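Local coordinates for protein xenavidin (Xenopus tropicalis, PDB 2UYW) that probably binds the vitamin biotin with high affinity, as a tetrameric, beta-barrel member of the avidin family, at the interface of chains A and B. Residues are numbered along the deposited sequence; one frame, centred on the assembly and turned at random. Chains: chain A/B, Xenavidin.

The interface of chains A and B. Residues chain A 56, 58; chain B 72-73.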
ATOM      1  N   LYS A  56       3.874   9.151 -18.964  1.00 20.48           N
ATOM      2  CA  LYS A  56       4.968   8.809 -19.862  1.00 21.02           C
ATOM      3  C   LYS A  56       4.566   8.918 -21.331  1.00 21.46           C
ATOM      4  O   LYS A  56       3.375   8.856 -21.660  1.00 21.91           O
ATOM      5  CB  LYS A  56       5.442   7.373 -19.563  1.00 21.79           C
ATOM      6  CG  LYS A  56       6.848   7.267 -18.949  1.00 22.93           C
ATOM      7  CD  LYS A  56       6.988   8.061 -17.654  1.00 23.20           C
ATOM      8  CE  LYS A  56       8.453   8.410 -17.388  1.00 24.01           C
ATOM      9  NZ  LYS A  56       8.632   9.157 -16.078  1.00 23.12           N
ATOM     10  N   THR A  58       5.698   6.940 -23.806  1.00 24.53           N
ATOM     11  CA  THR A  58       6.019   5.659 -24.447  1.00 27.29           C
ATOM     12  C   THR A  58       4.747   4.830 -24.702  1.00 26.89           C
ATOM     13  O   THR A  58       3.667   5.202 -24.234  1.00 28.06           O
ATOM     14  CB  THR A  58       6.964   4.859 -23.537  1.00 27.27           C
ATOM     15  OG1 THR A  58       6.477   4.924 -22.209  1.00 30.22           O
ATOM     16  CG2 THR A  58       8.365   5.458 -23.551  1.00 30.26           C
TER
ATOM     17  N   SER B  72      13.947   7.105 -16.361  1.00 24.43           N
ATOM     18  CA  SER B  72      13.308   5.785 -16.442  1.00 24.82           C
ATOM     19  C   SER B  72      11.851   5.944 -16.875  1.00 24.80           C
ATOM     20  O   SER B  72      11.355   7.059 -16.968  1.00 26.00           O
ATOM     21  CB  SER B  72      13.362   5.066 -15.087  1.00 24.82           C
ATOM     22  OG  SER B  72      12.340   5.584 -14.246  1.00 24.16           O
ATOM     23  N   ASP B  73      11.170   4.826 -17.120  1.00 24.87           N
ATOM     24  CA  ASP B  73       9.758   4.873 -17.527  1.00 25.41           C
ATOM     25  C   ASP B  73       8.811   4.735 -16.324  1.00 25.51           C
ATOM     26  O   ASP B  73       7.622   4.488 -16.489  1.00 25.90           O
ATOM     27  CB  ASP B  73       9.442   3.794 -18.601  1.00 25.41           C
ATOM     28  CG  ASP B  73      10.083   4.086 -19.967  1.00 26.98           C
ATOM     29  OD1 ASP B  73      10.368   5.260 -20.328  1.00 29.80           O
ATOM     30  OD2 ASP B  73      10.280   3.110 -20.720  1.00 29.62           O
TER
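The carboxylate of B:Asp73 receives the methyl group of A:Thr58 aslant over one face, beyond its oxygen end. Methyl carbon CG2 of A:Thr58 lies 3.8 Å from OD1 of B:Asp73 and slightly farther from OD2, a van der Waals contact and not a polar bond. With chi1 of A:Thr58 at 45°, OG1 takes the place between the backbone N and the carbonyl carbon, and CG2 is left pointing towards chain B. The main-chain carbonyl of B:Asp73 is the second flat group, and the aliphatic chain of A:Lys56 runs across its face. CD of A:Lys56 stands almost squarely above this group, 3.8 Å from O of B:Asp73. A bend at chi2 (57°) lays the chain over the carbonyl, and CE of A:Lys56 still packs on CA of B:Asp73 (3.8 Å). CE also comes beside the next peptide rather than over its face, 3.2 Å from O of B:Ser72. The amine nitrogen NZ of A:Lys56 approaches O of B:Ser72 to 3.6 Å but remains 6.0 Å from OD1 of B:Asp73, which allows at most a long-range attraction. An alanine in place of A:Lys56 would probably bare the face of the B:Asp73 carbonyl and take away the methylene beside O of B:Ser72, with a probable positive charge. The patch joins loop 49-55/62-68 of one barrel to loop 62-68/75-84 of its neighbour, at the margin of a two-fold interface in the avidin-type tetramer.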